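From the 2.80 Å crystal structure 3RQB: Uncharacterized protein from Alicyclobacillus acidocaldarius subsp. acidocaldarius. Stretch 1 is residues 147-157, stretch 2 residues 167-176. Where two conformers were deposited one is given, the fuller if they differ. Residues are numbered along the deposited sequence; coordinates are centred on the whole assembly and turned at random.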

# COMPACT_ATOMS: atom_id res chain seq x y z
N MSE B 147 21.64 10.21 -2.91
CA MSE B 147 22.08 9.96 -1.53
C MSE B 147 22.70 11.21 -0.92
O MSE B 147 22.78 11.35 0.31
CB MSE B 147 23.12 8.83 -1.47
CG MSE B 147 22.60 7.41 -1.74
SE MSE B 147 23.98 6.05 -1.41
CE MSE B 147 24.01 6.11 0.55
N GLN B 148 23.14 12.12 -1.78
CA GLN B 148 23.85 13.31 -1.33
C GLN B 148 22.88 14.30 -0.73
O GLN B 148 23.27 15.26 -0.06
CB GLN B 148 24.58 13.95 -2.49
CG GLN B 148 23.70 14.73 -3.42
CD GLN B 148 24.53 15.44 -4.46
OE1 GLN B 148 25.70 15.74 -4.24
NE2 GLN B 148 23.94 15.69 -5.62
N TRP B 149 21.60 14.04 -0.98
CA TRP B 149 20.51 14.92 -0.58
C TRP B 149 19.92 14.51 0.76
O TRP B 149 18.90 15.05 1.19
CB TRP B 149 19.42 14.93 -1.65
CG TRP B 149 19.93 15.37 -2.98
CD1 TRP B 149 19.86 14.69 -4.16
CD2 TRP B 149 20.63 16.58 -3.25
NE1 TRP B 149 20.46 15.42 -5.17
CE2 TRP B 149 20.93 16.59 -4.63
CE3 TRP B 149 21.01 17.67 -2.47
CZ2 TRP B 149 21.61 17.64 -5.24
CZ3 TRP B 149 21.68 18.72 -3.07
CH2 TRP B 149 21.98 18.70 -4.45
N TYR B 150 20.54 13.52 1.40
CA TYR B 150 20.05 13.06 2.69
C TYR B 150 21.18 12.87 3.68
O TYR B 150 22.30 12.49 3.30
CB TYR B 150 19.22 11.78 2.54
CG TYR B 150 18.00 12.03 1.70
CD1 TYR B 150 16.82 12.49 2.27
CD2 TYR B 150 18.04 11.86 0.32
CE1 TYR B 150 15.70 12.75 1.49
CE2 TYR B 150 16.93 12.11 -0.47
CZ TYR B 150 15.76 12.56 0.12
OH TYR B 150 14.66 12.81 -0.68
N HIS B 151 20.88 13.15 4.94
CA HIS B 151 21.80 12.87 6.01
C HIS B 151 21.30 11.66 6.77
O HIS B 151 20.34 11.73 7.53
CB HIS B 151 21.93 14.08 6.95
CG HIS B 151 22.97 13.92 8.01
ND1 HIS B 151 22.75 13.21 9.17
CD2 HIS B 151 24.25 14.37 8.08
CE1 HIS B 151 23.84 13.23 9.91
NE2 HIS B 151 24.77 13.93 9.27
N VAL B 152 22.00 10.55 6.60
CA VAL B 152 21.60 9.31 7.25
C VAL B 152 22.65 8.86 8.26
O VAL B 152 23.83 8.70 7.94
CB VAL B 152 21.41 8.18 6.22
CG1 VAL B 152 20.93 6.91 6.91
CG2 VAL B 152 20.44 8.62 5.13
N ARG B 153 22.21 8.65 9.49
CA ARG B 153 23.03 7.96 10.46
C ARG B 153 22.49 6.53 10.56
O ARG B 153 21.37 6.31 11.02
CB ARG B 153 23.00 8.69 11.81
CG ARG B 153 22.63 10.15 11.69
CD ARG B 153 22.80 10.88 13.01
NE ARG B 153 24.13 11.47 13.10
CZ ARG B 153 24.36 12.77 13.24
NH1 ARG B 153 23.34 13.62 13.33
NH2 ARG B 153 25.60 13.23 13.31
N LEU B 154 23.27 5.57 10.08
CA LEU B 154 22.81 4.19 10.09
C LEU B 154 23.09 3.54 11.43
O LEU B 154 24.19 3.64 11.99
CB LEU B 154 23.44 3.37 8.98
CG LEU B 154 22.91 1.93 8.97
CD1 LEU B 154 21.47 1.86 8.48
CD2 LEU B 154 23.80 1.05 8.13
N ILE B 155 22.07 2.85 11.93
CA ILE B 155 22.07 2.26 13.26
C ILE B 155 22.33 0.77 13.17
O ILE B 155 23.32 0.28 13.70
CB ILE B 155 20.75 2.52 13.97
CG1 ILE B 155 20.46 4.03 13.95
CG2 ILE B 155 20.79 1.95 15.38
CD1 ILE B 155 19.19 4.44 14.67
N ARG B 156 21.42 0.05 12.53
CA ARG B 156 21.68 -1.35 12.21
C ARG B 156 21.17 -1.65 10.80
O ARG B 156 20.65 -0.76 10.13
CB ARG B 156 21.01 -2.28 13.23
CG ARG B 156 19.55 -2.53 12.96
CD ARG B 156 19.00 -3.64 13.83
NE ARG B 156 19.51 -4.95 13.45
CZ ARG B 156 18.91 -6.10 13.74
NH1 ARG B 156 17.76 -6.10 14.42
NH2 ARG B 156 19.44 -7.25 13.36
N GLY B 157 21.31 -2.90 10.37
CA GLY B 157 20.76 -3.33 9.10
C GLY B 157 21.35 -2.78 7.81
O GLY B 157 20.64 -2.13 7.04
N THR B 167 16.01 -6.33 8.82
CA THR B 167 15.51 -5.13 9.50
C THR B 167 16.54 -4.01 9.62
O THR B 167 17.64 -4.21 10.13
CB THR B 167 14.95 -5.48 10.91
OG1 THR B 167 13.76 -6.28 10.79
CG2 THR B 167 14.65 -4.21 11.69
N THR B 168 16.16 -2.82 9.18
CA THR B 168 17.03 -1.64 9.25
C THR B 168 16.48 -0.57 10.18
O THR B 168 15.27 -0.30 10.20
CB THR B 168 17.22 -1.00 7.85
OG1 THR B 168 18.04 -1.84 7.04
CG2 THR B 168 17.87 0.38 7.96
N TYR B 169 17.37 0.03 10.97
CA TYR B 169 17.07 1.27 11.70
C TYR B 169 18.00 2.37 11.21
O TYR B 169 19.20 2.14 11.04
CB TYR B 169 17.29 1.12 13.21
CG TYR B 169 16.50 0.03 13.90
CD1 TYR B 169 15.38 -0.55 13.32
CD2 TYR B 169 16.87 -0.41 15.17
CE1 TYR B 169 14.66 -1.55 13.98
CE2 TYR B 169 16.17 -1.40 15.84
CZ TYR B 169 15.07 -1.98 15.24
OH TYR B 169 14.37 -2.97 15.92
N GLN B 170 17.47 3.57 10.98
CA GLN B 170 18.33 4.69 10.66
C GLN B 170 17.78 6.05 11.09
O GLN B 170 16.56 6.28 11.09
CB GLN B 170 18.63 4.72 9.16
CG GLN B 170 17.44 5.08 8.29
CD GLN B 170 17.63 4.63 6.84
OE1 GLN B 170 18.33 3.64 6.57
NE2 GLN B 170 17.01 5.35 5.90
N TRP B 171 18.69 6.94 11.46
CA TRP B 171 18.34 8.33 11.60
C TRP B 171 18.51 8.94 10.23
O TRP B 171 19.49 8.66 9.53
CB TRP B 171 19.27 9.03 12.59
CG TRP B 171 19.09 8.58 14.00
CD1 TRP B 171 19.96 7.85 14.76
CD2 TRP B 171 17.95 8.82 14.84
NE1 TRP B 171 19.44 7.63 16.01
CE2 TRP B 171 18.21 8.22 16.08
CE3 TRP B 171 16.73 9.50 14.64
CZ2 TRP B 171 17.29 8.26 17.14
CZ3 TRP B 171 15.82 9.54 15.70
CH2 TRP B 171 16.11 8.93 16.93
N MSE B 172 17.55 9.75 9.84
CA MSE B 172 17.59 10.37 8.53
C MSE B 172 16.88 11.72 8.53
O MSE B 172 15.89 11.93 9.26
CB MSE B 172 16.92 9.45 7.50
CG MSE B 172 15.44 9.30 7.76
SE MSE B 172 14.67 7.66 7.11
CE MSE B 172 12.91 7.83 7.92
N ARG B 173 17.39 12.63 7.71
CA ARG B 173 16.77 13.91 7.47
C ARG B 173 17.19 14.36 6.09
O ARG B 173 18.10 13.79 5.49
CB ARG B 173 17.19 14.94 8.52
CG ARG B 173 18.65 15.33 8.46
CD ARG B 173 18.90 16.59 9.27
NE ARG B 173 20.33 16.84 9.51
CZ ARG B 173 21.18 17.26 8.57
NH1 ARG B 173 20.75 17.46 7.33
NH2 ARG B 173 22.45 17.48 8.87
N ASP B 174 16.49 15.36 5.56
CA ASP B 174 16.96 16.03 4.36
C ASP B 174 18.33 16.60 4.65
O ASP B 174 18.60 17.07 5.75
CB ASP B 174 16.04 17.19 3.98
CG ASP B 174 14.61 16.75 3.76
OD1 ASP B 174 13.72 17.12 4.57
OD2 ASP B 174 14.37 16.04 2.76
N ASP B 175 19.22 16.54 3.67
CA ASP B 175 20.42 17.34 3.71
C ASP B 175 20.48 18.11 2.40
O ASP B 175 20.11 17.59 1.35
CB ASP B 175 21.66 16.44 3.87
CG ASP B 175 22.92 17.23 4.26
OD1 ASP B 175 22.85 18.05 5.22
OD2 ASP B 175 23.98 17.04 3.61
N PRO B 176 20.90 19.38 2.46
CA PRO B 176 21.03 20.15 3.70
C PRO B 176 19.66 20.29 4.33
O PRO B 176 18.65 20.12 3.65
CB PRO B 176 21.51 21.53 3.21
CG PRO B 176 21.14 21.57 1.78
CD PRO B 176 21.31 20.18 1.29

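I155 makes the apolar centre. Its CB points toward the partner strand, placing CB 3.8 Å from Y169 CB, while CD1 reaches to 3.5 Å from W171 CD1. It sits in a beta bulge: strands 150-156 and 168-174 run antiparallel, and their register shifts by one between L154 and R156. Y169 O faces both residues of the bulge, accepting a hydrogen bond from I155 N (3.1 Å) and a weak one from R156 N (3.4 Å). On the face that carries V152, L154, Q170 and M172, V152 meets M172 and Q170, with V152 CG2 4.3 Å from M172 CB and V152 CG1 3.9 Å from Q170 CB.

Away from the bulge the pairing is regular. R153 and W171 bond reciprocally, R153 N to W171 O at 2.7 Å and W171 N to R153 O at 2.8 Å; H151 and R173 repeat the pattern, and D175 N closes the ladder on W149 O at 2.9 Å.

Two arginines cover rings of the other stretch. R156 lays its aliphatic CD over the Y169 ring, 4.2 Å from the centroid. The R173 guanidinium stacks on H151; R173 NH1 also forms a salt bridge with D175 OD1 (3.0 Å) and donates to D174 O (2.7 Å). At the far end, T168 OG1 donates to G157 O at 2.6 Å; G157, with positive phi, has no room for a CB beside T167 O.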